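Local coordinates for cellulase CEL9M (Clostridium cellulolyticum, PDB 1IA6), which probably hydrolyses internal beta-1,4-glucosidic linkages in cellulose, lichenin and cereal beta-glucans as a family 9 glycoside hydrolase, at residues Q249-T253 with F282-W287; L318-K322 with G425-F430; W252-W256 with R308-E313; T294-K299 with Q336-I340. The contacts are given in a common frame with arbitrary orientation. Numbering follows the deposited sequence.

Interaction 1: residues Q249-T253 with F282-W287; sequences QDKWT and FNFNYW. Unlike the reference sequence in segment 282-287: F282 (reference Ile).
F282 lays one ring face under Q249: CB of Q249 sits 3.9 Å from the ring centroid, 16° off the normal, a CH-pi contact. F282, which is Ile in the reference sequence, lies on helix 274-289 of the alpha-barrel catalytic module of a family 9 glycoside hydrolase. Segment 249-253 is irregular. It runs along this helix, with CA of Q249 6.1 Å from CA of F282 and CA of D250 5.8 Å from CA of N283. D250 forms an Asx turn: its OD1 accepts from W252 N at 2.8 Å. Chi1 is t for F282, N283 and Y286. K251 is extended (m, then t throughout), and its CB lies 3.9 Å from the Y286 ring centroid, again CH-pi. A water joins Y286 OH (2.8 Å) to K251 NZ by a weak bond of 3.4 Å. T253 places CB 3.7 Å from CZ2 of W287, while its hydroxyl bonds E313 of helix 306-323. The side chains of N283 and W287 donate to backbone carbonyls of the irregular loop. ND2 of N283 donates to D250 O at 3.0 Å and to W252 O at 3.1 Å. W252 O also accepts from NE1 of W287 at 3.0 Å.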
# COMPACT_ATOMS: atom_id res chain seq x y z
N GLN A 249 -11.53 -18.79 -5.55
CA GLN A 249 -12.87 -18.22 -5.49
C GLN A 249 -12.83 -17.23 -4.32
O GLN A 249 -13.54 -17.38 -3.32
CB GLN A 249 -13.92 -19.31 -5.24
CG GLN A 249 -14.31 -20.08 -6.49
CD GLN A 249 -15.33 -21.17 -6.22
OE1 GLN A 249 -16.07 -21.11 -5.24
NE2 GLN A 249 -15.38 -22.16 -7.11
N ASP A 250 -11.97 -16.22 -4.46
CA ASP A 250 -11.77 -15.21 -3.44
C ASP A 250 -12.93 -14.23 -3.35
O ASP A 250 -13.23 -13.53 -4.31
CB ASP A 250 -10.48 -14.44 -3.73
CG ASP A 250 -9.90 -13.79 -2.49
OD1 ASP A 250 -10.68 -13.34 -1.63
OD2 ASP A 250 -8.65 -13.72 -2.38
N LYS A 251 -13.56 -14.16 -2.18
CA LYS A 251 -14.69 -13.27 -1.95
C LYS A 251 -14.23 -11.98 -1.28
O LYS A 251 -15.06 -11.17 -0.84
CB LYS A 251 -15.73 -13.95 -1.06
CG LYS A 251 -16.30 -15.25 -1.62
CD LYS A 251 -17.23 -15.91 -0.61
CE LYS A 251 -17.78 -17.22 -1.14
NZ LYS A 251 -18.61 -17.91 -0.12
N TRP A 252 -12.92 -11.79 -1.20
CA TRP A 252 -12.36 -10.60 -0.58
C TRP A 252 -11.82 -9.71 -1.69
O TRP A 252 -12.43 -9.58 -2.75
CB TRP A 252 -11.23 -11.01 0.38
CG TRP A 252 -10.98 -10.05 1.50
CD1 TRP A 252 -9.83 -9.36 1.75
CD2 TRP A 252 -11.90 -9.68 2.54
NE1 TRP A 252 -9.97 -8.58 2.88
CE2 TRP A 252 -11.24 -8.76 3.38
CE3 TRP A 252 -13.23 -10.03 2.84
CZ2 TRP A 252 -11.85 -8.19 4.50
CZ3 TRP A 252 -13.83 -9.46 3.95
CH2 TRP A 252 -13.15 -8.55 4.77
N THR A 253 -10.67 -9.09 -1.46
CA THR A 253 -10.05 -8.24 -2.46
C THR A 253 -8.57 -8.09 -2.15
O THR A 253 -8.06 -8.67 -1.19
CB THR A 253 -10.71 -6.84 -2.51
OG1 THR A 253 -10.18 -6.10 -3.62
CG2 THR A 253 -10.45 -6.07 -1.23
N PHE A 282 -14.69 -14.87 -11.22
CA PHE A 282 -15.48 -15.11 -10.02
C PHE A 282 -15.45 -13.90 -9.10
O PHE A 282 -16.49 -13.39 -8.69
CB PHE A 282 -14.95 -16.32 -9.25
CG PHE A 282 -15.68 -16.57 -7.95
CD1 PHE A 282 -16.85 -17.32 -7.93
CD2 PHE A 282 -15.23 -16.00 -6.76
CE1 PHE A 282 -17.56 -17.51 -6.74
CE2 PHE A 282 -15.93 -16.18 -5.57
CZ PHE A 282 -17.10 -16.93 -5.56
N ASN A 283 -14.24 -13.45 -8.77
CA ASN A 283 -14.09 -12.31 -7.88
C ASN A 283 -14.78 -11.06 -8.41
O ASN A 283 -15.47 -10.38 -7.66
CB ASN A 283 -12.60 -12.03 -7.64
CG ASN A 283 -12.38 -10.77 -6.83
OD1 ASN A 283 -12.15 -9.70 -7.38
ND2 ASN A 283 -12.47 -10.88 -5.51
N PHE A 284 -14.61 -10.77 -9.69
CA PHE A 284 -15.23 -9.60 -10.28
C PHE A 284 -16.75 -9.70 -10.24
O PHE A 284 -17.43 -8.75 -9.85
CB PHE A 284 -14.76 -9.40 -11.73
CG PHE A 284 -13.33 -8.95 -11.85
CD1 PHE A 284 -12.59 -8.60 -10.72
CD2 PHE A 284 -12.73 -8.83 -13.10
CE1 PHE A 284 -11.27 -8.15 -10.83
CE2 PHE A 284 -11.41 -8.38 -13.22
CZ PHE A 284 -10.69 -8.04 -12.09
N ASN A 285 -17.29 -10.84 -10.65
CA ASN A 285 -18.74 -11.03 -10.65
C ASN A 285 -19.30 -11.01 -9.23
O ASN A 285 -20.45 -10.62 -9.01
CB ASN A 285 -19.12 -12.33 -11.35
CG ASN A 285 -18.94 -12.25 -12.86
OD1 ASN A 285 -19.11 -11.19 -13.45
ND2 ASN A 285 -18.60 -13.37 -13.48
N TYR A 286 -18.49 -11.44 -8.27
CA TYR A 286 -18.91 -11.45 -6.88
C TYR A 286 -19.07 -10.01 -6.40
O TYR A 286 -20.04 -9.68 -5.71
CB TYR A 286 -17.88 -12.20 -6.03
CG TYR A 286 -18.28 -12.35 -4.58
CD1 TYR A 286 -18.00 -11.35 -3.65
CD2 TYR A 286 -18.95 -13.49 -4.14
CE1 TYR A 286 -18.38 -11.48 -2.32
CE2 TYR A 286 -19.34 -13.63 -2.81
CZ TYR A 286 -19.05 -12.62 -1.90
OH TYR A 286 -19.42 -12.76 -0.59
N TRP A 287 -18.13 -9.15 -6.77
CA TRP A 287 -18.19 -7.75 -6.37
C TRP A 287 -19.32 -7.01 -7.08
O TRP A 287 -19.88 -6.07 -6.53
CB TRP A 287 -16.86 -7.04 -6.65
CG TRP A 287 -15.93 -7.10 -5.48
CD1 TRP A 287 -15.25 -8.19 -5.02
CD2 TRP A 287 -15.64 -6.03 -4.58
NE1 TRP A 287 -14.56 -7.87 -3.88
CE2 TRP A 287 -14.78 -6.55 -3.58
CE3 TRP A 287 -16.02 -4.69 -4.50
CZ2 TRP A 287 -14.30 -5.77 -2.53
CZ3 TRP A 287 -15.54 -3.91 -3.45
CH2 TRP A 287 -14.69 -4.46 -2.48
O HOH W 1 -20.25 -15.06 0.83

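Interaction 2: residues L318-K322 with G425-F430; sequences LVYCK and GAIKFF
Segments 318-322 and 425-430 are helical, except that F430 already lies in the turn after its helix. The two short axes run in roughly the same direction, 39° apart (signed crossing angle 39°), and approach to 10.5 Å. The pair belongs to the alpha barrel of the family 9 catalytic module and joins the C-terminal ends of helices 306-323 and 413-429. The backbones come nearest at L318 and G425, with CA atoms 6.0 Å apart. G425 permits this: an ideal CB there would point toward L318 and clash with its CD1. L318 (m, t) sets CD1 3.7 Å from both G425 C and A426 N. L318 CD2 reaches F429 CD2 at 4.0 Å and F430 CZ at 4.4 Å. CA-to-CB of F429 (chi1 m, chi2 -73°) points toward segment 318-322, and its ring meets L318, C321 and K322. F429 CZ is 3.8 Å from C321 CB. No hydrogen bond crosses the contact, so it is held by apolar side chains and shape. L330 of helix 327-341 touches both L318 and F429. At the outer margin, K322 CG and K428 CE lie 4.2 Å apart. K322 NZ turns to a salt bridge with E80 at the end of helix 64-80. The F429 ring also meets backbone: CE2 lies 3.3 Å from L318 O, and CZ is 3.8 Å from K322 N, which sits near the ring plane.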
# COMPACT_ATOMS: atom_id res chain seq x y z
N LEU A 318 -9.26 -2.10 -13.15
CA LEU A 318 -8.74 -1.21 -14.20
C LEU A 318 -7.48 -1.77 -14.86
O LEU A 318 -7.24 -1.53 -16.05
CB LEU A 318 -8.47 0.19 -13.64
CG LEU A 318 -9.72 0.97 -13.23
CD1 LEU A 318 -9.33 2.40 -12.89
CD2 LEU A 318 -10.74 0.96 -14.37
N VAL A 319 -6.67 -2.50 -14.10
CA VAL A 319 -5.46 -3.09 -14.68
C VAL A 319 -5.93 -4.16 -15.66
O VAL A 319 -5.41 -4.29 -16.77
CB VAL A 319 -4.57 -3.72 -13.60
CG1 VAL A 319 -3.39 -4.44 -14.25
CG2 VAL A 319 -4.06 -2.65 -12.66
N TYR A 320 -6.94 -4.92 -15.24
CA TYR A 320 -7.51 -5.98 -16.07
C TYR A 320 -8.07 -5.39 -17.36
O TYR A 320 -7.93 -5.97 -18.44
CB TYR A 320 -8.63 -6.69 -15.30
CG TYR A 320 -9.35 -7.75 -16.10
CD1 TYR A 320 -8.77 -8.99 -16.33
CD2 TYR A 320 -10.62 -7.50 -16.62
CE1 TYR A 320 -9.45 -9.98 -17.06
CE2 TYR A 320 -11.30 -8.47 -17.36
CZ TYR A 320 -10.71 -9.71 -17.57
OH TYR A 320 -11.38 -10.68 -18.28
N CYS A 321 -8.71 -4.22 -17.26
CA CYS A 321 -9.31 -3.58 -18.42
C CYS A 321 -8.34 -3.12 -19.51
O CYS A 321 -8.76 -2.80 -20.62
CB CYS A 321 -10.18 -2.39 -17.98
SG CYS A 321 -11.76 -2.90 -17.26
N LYS A 322 -7.05 -3.07 -19.19
CA LYS A 322 -6.06 -2.67 -20.18
C LYS A 322 -6.09 -3.63 -21.36
O LYS A 322 -6.07 -3.21 -22.52
CB LYS A 322 -4.65 -2.66 -19.57
CG LYS A 322 -4.40 -1.54 -18.58
CD LYS A 322 -3.00 -1.63 -17.99
CE LYS A 322 -1.93 -1.51 -19.06
NZ LYS A 322 -0.56 -1.62 -18.49
N GLY A 425 -5.25 4.84 -12.95
CA GLY A 425 -6.05 4.14 -13.93
C GLY A 425 -7.22 4.97 -14.42
O GLY A 425 -7.59 4.92 -15.59
N ALA A 426 -7.81 5.75 -13.52
CA ALA A 426 -8.94 6.60 -13.87
C ALA A 426 -8.53 7.62 -14.93
O ALA A 426 -9.27 7.89 -15.87
CB ALA A 426 -9.47 7.32 -12.64
N ILE A 427 -7.34 8.18 -14.76
CA ILE A 427 -6.83 9.16 -15.71
C ILE A 427 -6.71 8.56 -17.10
O ILE A 427 -6.98 9.23 -18.10
CB ILE A 427 -5.46 9.71 -15.23
CG1 ILE A 427 -5.68 10.58 -13.99
CG2 ILE A 427 -4.80 10.51 -16.34
CD1 ILE A 427 -4.40 11.06 -13.33
N LYS A 428 -6.31 7.30 -17.17
CA LYS A 428 -6.15 6.61 -18.44
C LYS A 428 -7.47 6.32 -19.16
O LYS A 428 -7.60 6.56 -20.35
CB LYS A 428 -5.39 5.29 -18.24
CG LYS A 428 -5.29 4.43 -19.49
CD LYS A 428 -4.59 3.12 -19.20
CE LYS A 428 -4.60 2.21 -20.42
NZ LYS A 428 -3.95 2.84 -21.60
N PHE A 429 -8.45 5.82 -18.41
CA PHE A 429 -9.73 5.45 -18.99
C PHE A 429 -10.80 6.53 -19.05
O PHE A 429 -11.61 6.55 -19.98
CB PHE A 429 -10.29 4.24 -18.24
CG PHE A 429 -9.52 2.98 -18.47
CD1 PHE A 429 -9.61 2.31 -19.69
CD2 PHE A 429 -8.72 2.45 -17.48
CE1 PHE A 429 -8.90 1.13 -19.91
CE2 PHE A 429 -8.01 1.28 -17.68
CZ PHE A 429 -8.10 0.62 -18.90
N PHE A 430 -10.82 7.43 -18.08
CA PHE A 430 -11.84 8.48 -18.04
C PHE A 430 -11.27 9.88 -18.18
O PHE A 430 -11.99 10.81 -18.53
CB PHE A 430 -12.62 8.37 -16.73
CG PHE A 430 -12.91 6.96 -16.31
CD1 PHE A 430 -13.65 6.11 -17.12
CD2 PHE A 430 -12.42 6.47 -15.10
CE1 PHE A 430 -13.90 4.79 -16.74
CE2 PHE A 430 -12.66 5.15 -14.71
CZ PHE A 430 -13.40 4.32 -15.53

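Interaction 3: residues W252-W256 with R308-E313; sequences WTMCW and RYAAAE. With SO4 (sulfate ion), chain E.
A sulfate ion, probably from the crystallisation liquor, bridges the two segments at one end. W256 NE1 and R308 NH1 both donate to sulfate O2, each at 3.0 Å, and R308 NH2 donates to sulfate O3 at 2.8 Å. R308 NH1 also makes a salt bridge with D414. Segment 252-256 is an irregular, largely extended loop. It runs against the direction of helix 306-323, which carries R308-E313. CA of T253 is 5.8 Å from CA of E313, and CA of M254 is 5.9 Å from CA of A312. At the other end, OG1 of T253 (chi1 t) donates to OE1 of E313 (t, p) at 2.6 Å. Between these ends lies Y309, chi1 m. T253 CG2 is 3.6 Å from Y309 CD1, and C255 CB is 4.1 Å from Y309 CE1, near the ring plane. The W252 five-membered ring lies obliquely to the Y309 ring, centroids 5.2 Å apart and planes at 70°. The small side chain of A312 lets the loop come close: its CB is 3.3 Å from M254 O and 4.0 Å from M254 CE. The loop continues into calcium ligand D257, and the side chain of R308 lies about 7 Å from that of E410, a predicted active-site residue. Such a buried loop-to-helix contact belongs to the alpha-barrel core of a family 9 glycoside hydrolase, beside its probable catalytic region.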
# COMPACT_ATOMS: atom_id res chain seq x y z
N TRP A 252 -12.92 -11.79 -1.20
CA TRP A 252 -12.36 -10.60 -0.58
C TRP A 252 -11.82 -9.71 -1.69
O TRP A 252 -12.43 -9.58 -2.75
CB TRP A 252 -11.23 -11.01 0.38
CG TRP A 252 -10.98 -10.05 1.50
CD1 TRP A 252 -9.83 -9.36 1.75
CD2 TRP A 252 -11.90 -9.68 2.54
NE1 TRP A 252 -9.97 -8.58 2.88
CE2 TRP A 252 -11.24 -8.76 3.38
CE3 TRP A 252 -13.23 -10.03 2.84
CZ2 TRP A 252 -11.85 -8.19 4.50
CZ3 TRP A 252 -13.83 -9.46 3.95
CH2 TRP A 252 -13.15 -8.55 4.77
N THR A 253 -10.67 -9.09 -1.46
CA THR A 253 -10.05 -8.24 -2.46
C THR A 253 -8.57 -8.09 -2.15
O THR A 253 -8.06 -8.67 -1.19
CB THR A 253 -10.71 -6.84 -2.51
OG1 THR A 253 -10.18 -6.10 -3.62
CG2 THR A 253 -10.45 -6.07 -1.23
N MET A 254 -7.87 -7.33 -2.98
CA MET A 254 -6.46 -7.10 -2.78
C MET A 254 -6.22 -6.26 -1.53
O MET A 254 -6.80 -5.19 -1.37
CB MET A 254 -5.87 -6.37 -3.99
CG MET A 254 -4.46 -5.85 -3.79
SD MET A 254 -3.83 -5.05 -5.28
CE MET A 254 -4.55 -3.43 -5.13
N CYS A 255 -5.36 -6.75 -0.64
CA CYS A 255 -5.01 -6.03 0.57
C CYS A 255 -3.72 -6.62 1.12
O CYS A 255 -3.22 -7.62 0.60
CB CYS A 255 -6.14 -6.10 1.61
SG CYS A 255 -6.61 -7.75 2.16
N TRP A 256 -3.18 -6.01 2.17
CA TRP A 256 -1.91 -6.47 2.72
C TRP A 256 -1.83 -7.96 3.06
O TRP A 256 -0.75 -8.54 2.98
CB TRP A 256 -1.51 -5.64 3.95
CG TRP A 256 -2.50 -5.65 5.08
CD1 TRP A 256 -3.50 -4.75 5.29
CD2 TRP A 256 -2.59 -6.61 6.13
NE1 TRP A 256 -4.21 -5.09 6.42
CE2 TRP A 256 -3.67 -6.23 6.95
CE3 TRP A 256 -1.86 -7.76 6.46
CZ2 TRP A 256 -4.05 -6.97 8.09
CZ3 TRP A 256 -2.23 -8.49 7.59
CH2 TRP A 256 -3.32 -8.09 8.39
N ARG A 308 -10.63 1.85 1.52
CA ARG A 308 -9.39 1.21 1.13
C ARG A 308 -9.72 -0.02 0.27
O ARG A 308 -9.08 -0.26 -0.75
CB ARG A 308 -8.60 0.83 2.40
CG ARG A 308 -7.54 -0.26 2.26
CD ARG A 308 -8.13 -1.63 2.51
NE ARG A 308 -8.78 -1.74 3.82
CZ ARG A 308 -8.14 -1.97 4.97
NH1 ARG A 308 -6.82 -2.10 5.01
NH2 ARG A 308 -8.84 -2.08 6.09
N TYR A 309 -10.73 -0.79 0.68
CA TYR A 309 -11.12 -1.97 -0.07
C TYR A 309 -11.74 -1.64 -1.42
O TYR A 309 -11.44 -2.28 -2.42
CB TYR A 309 -12.10 -2.83 0.74
CG TYR A 309 -11.49 -3.48 1.96
CD1 TYR A 309 -10.33 -4.25 1.84
CD2 TYR A 309 -12.06 -3.33 3.22
CE1 TYR A 309 -9.76 -4.87 2.95
CE2 TYR A 309 -11.49 -3.95 4.34
CZ TYR A 309 -10.34 -4.71 4.19
OH TYR A 309 -9.77 -5.33 5.28
N ALA A 310 -12.62 -0.63 -1.45
CA ALA A 310 -13.28 -0.24 -2.70
C ALA A 310 -12.26 0.24 -3.73
O ALA A 310 -12.36 -0.09 -4.92
CB ALA A 310 -14.32 0.84 -2.43
N ALA A 311 -11.28 1.02 -3.28
CA ALA A 311 -10.24 1.53 -4.17
C ALA A 311 -9.34 0.41 -4.69
O ALA A 311 -8.98 0.39 -5.86
CB ALA A 311 -9.40 2.58 -3.45
N ALA A 312 -8.98 -0.52 -3.81
CA ALA A 312 -8.12 -1.64 -4.18
C ALA A 312 -8.76 -2.54 -5.23
O ALA A 312 -8.11 -2.93 -6.21
CB ALA A 312 -7.75 -2.45 -2.93
N GLU A 313 -10.03 -2.89 -5.05
CA GLU A 313 -10.70 -3.75 -6.02
C GLU A 313 -10.82 -3.00 -7.35
O GLU A 313 -10.62 -3.58 -8.42
CB GLU A 313 -12.09 -4.14 -5.52
CG GLU A 313 -12.89 -5.05 -6.47
CD GLU A 313 -12.36 -6.47 -6.55
OE1 GLU A 313 -11.59 -6.90 -5.66
OE2 GLU A 313 -12.74 -7.19 -7.50
S SO4 E . -6.55 -3.21 8.91
O1 SO4 E . -6.18 -2.30 10.01
O2 SO4 E . -5.72 -2.90 7.73
O3 SO4 E . -7.98 -3.02 8.58
O4 SO4 E . -6.32 -4.61 9.34

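Interaction 4: residues T294-K299 with Q336-I340; sequences TPGGLK and QVDYI
The Q336 side-chain amide makes two hydrogen bonds that hold loop 294-299 to the helix. K299 N donates to OE1 of Q336 at 2.9 Å, with a near-linear angle of 174°. NE2 of Q336 donates to G297 O at 3.2 Å. Q336 folds back for this (chi1 and chi2 both m), so one amide meets a carbonyl and an NH on either side of L298. The L298 and Q336 CA atoms are 6.1 Å apart. T294-G297 is a type I beta turn, closed by G297 N to T294 O at 2.8 Å. T294 OG1 (chi1 p) accepts from L298 N at 3.0 Å and also bonds D397. G297 has phi/psi 101/1, angles that call for glycine. The turn belongs to the loop between helices 274-289 and 306-323, here packed on helix 327-341 of the family 9 alpha barrel. Y339 (chi1 t, chi2 -76°) points toward the turn, and its OH bonds D397. G296 O lies near the Y339 ring plane, 3.7 Å from Y339 CD2. L298 (t, p) lays CB over the Y339 ring face, 3.8 Å from the centroid and 14° off the normal, a CH-pi contact. L298 CD1 approaches Q336 OE1 at 3.5 Å.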
# COMPACT_ATOMS: atom_id res chain seq x y z
N THR A 294 -24.11 0.35 -0.64
CA THR A 294 -24.82 1.33 0.18
C THR A 294 -25.82 2.07 -0.71
O THR A 294 -25.72 2.03 -1.94
CB THR A 294 -23.86 2.36 0.78
OG1 THR A 294 -23.35 3.19 -0.27
CG2 THR A 294 -22.70 1.66 1.48
N PRO A 295 -26.80 2.76 -0.10
CA PRO A 295 -27.77 3.50 -0.91
C PRO A 295 -27.04 4.49 -1.81
O PRO A 295 -27.47 4.77 -2.92
CB PRO A 295 -28.62 4.20 0.15
CG PRO A 295 -28.62 3.22 1.27
CD PRO A 295 -27.16 2.80 1.33
N GLY A 296 -25.91 4.99 -1.31
CA GLY A 296 -25.11 5.94 -2.07
C GLY A 296 -24.31 5.36 -3.22
O GLY A 296 -23.71 6.11 -3.99
N GLY A 297 -24.27 4.04 -3.33
CA GLY A 297 -23.54 3.41 -4.42
C GLY A 297 -22.17 2.85 -4.10
O GLY A 297 -21.48 2.32 -4.98
N LEU A 298 -21.75 2.95 -2.84
CA LEU A 298 -20.45 2.43 -2.43
C LEU A 298 -20.47 0.93 -2.19
O LEU A 298 -21.38 0.41 -1.54
CB LEU A 298 -19.99 3.13 -1.14
CG LEU A 298 -18.76 2.57 -0.42
CD1 LEU A 298 -17.52 2.78 -1.28
CD2 LEU A 298 -18.60 3.26 0.93
N LYS A 299 -19.46 0.23 -2.71
CA LYS A 299 -19.35 -1.21 -2.47
C LYS A 299 -18.73 -1.30 -1.08
O LYS A 299 -17.60 -0.86 -0.86
CB LYS A 299 -18.44 -1.86 -3.52
CG LYS A 299 -19.06 -1.94 -4.90
CD LYS A 299 -20.23 -2.90 -4.89
CE LYS A 299 -20.91 -2.97 -6.25
NZ LYS A 299 -22.06 -3.92 -6.22
N GLN A 336 -16.94 4.01 -7.84
CA GLN A 336 -16.25 3.95 -6.56
C GLN A 336 -15.30 5.14 -6.41
O GLN A 336 -15.24 5.76 -5.35
CB GLN A 336 -15.46 2.65 -6.43
CG GLN A 336 -16.34 1.42 -6.58
CD GLN A 336 -17.59 1.50 -5.73
OE1 GLN A 336 -17.53 1.46 -4.50
NE2 GLN A 336 -18.73 1.63 -6.39
N VAL A 337 -14.56 5.44 -7.47
CA VAL A 337 -13.64 6.56 -7.43
C VAL A 337 -14.38 7.88 -7.25
O VAL A 337 -14.01 8.69 -6.40
CB VAL A 337 -12.81 6.66 -8.73
CG1 VAL A 337 -11.95 7.91 -8.70
CG2 VAL A 337 -11.94 5.42 -8.88
N ASP A 338 -15.43 8.08 -8.03
CA ASP A 338 -16.20 9.32 -7.93
C ASP A 338 -16.84 9.48 -6.56
O ASP A 338 -16.99 10.60 -6.07
CB ASP A 338 -17.27 9.37 -9.03
CG ASP A 338 -16.67 9.52 -10.42
OD1 ASP A 338 -15.46 9.80 -10.52
OD2 ASP A 338 -17.41 9.35 -11.41
N TYR A 339 -17.21 8.37 -5.93
CA TYR A 339 -17.80 8.41 -4.60
C TYR A 339 -16.77 8.96 -3.62
O TYR A 339 -17.07 9.84 -2.81
CB TYR A 339 -18.25 7.01 -4.18
CG TYR A 339 -18.93 6.94 -2.83
CD1 TYR A 339 -18.19 7.03 -1.65
CD2 TYR A 339 -20.31 6.79 -2.73
CE1 TYR A 339 -18.82 6.97 -0.40
CE2 TYR A 339 -20.95 6.72 -1.49
CZ TYR A 339 -20.19 6.81 -0.33
OH TYR A 339 -20.81 6.74 0.90
N ILE A 340 -15.54 8.45 -3.73
CA ILE A 340 -14.45 8.88 -2.87
C ILE A 340 -14.14 10.37 -3.05
O ILE A 340 -13.86 11.08 -2.08
CB ILE A 340 -13.17 8.05 -3.18
CG1 ILE A 340 -13.37 6.61 -2.69
CG2 ILE A 340 -11.94 8.69 -2.53
CD1 ILE A 340 -12.29 5.65 -3.14

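How the interactions relate
The loop after helix 228-236 comes first. It makes interaction 1 with helix 274-289, closing a loop of 28 residues, and then interaction 3 with helix 306-323. The two share W252 and T253, so one loop joins two successive helices, which also touch where F284 and W287 meet E313. Interaction 4 then ties the 294-299 loop to helix 327-341 across helix 306-323. It crosses interactions 2 and 3, since its segments alternate with theirs, and A310 packs on L298 and Q336. K299 NZ also reaches W287 O of interaction 1. Interaction 2 has the longest span, 102 residues, and brings helix 413-429 near the chain's end onto helix 306-323.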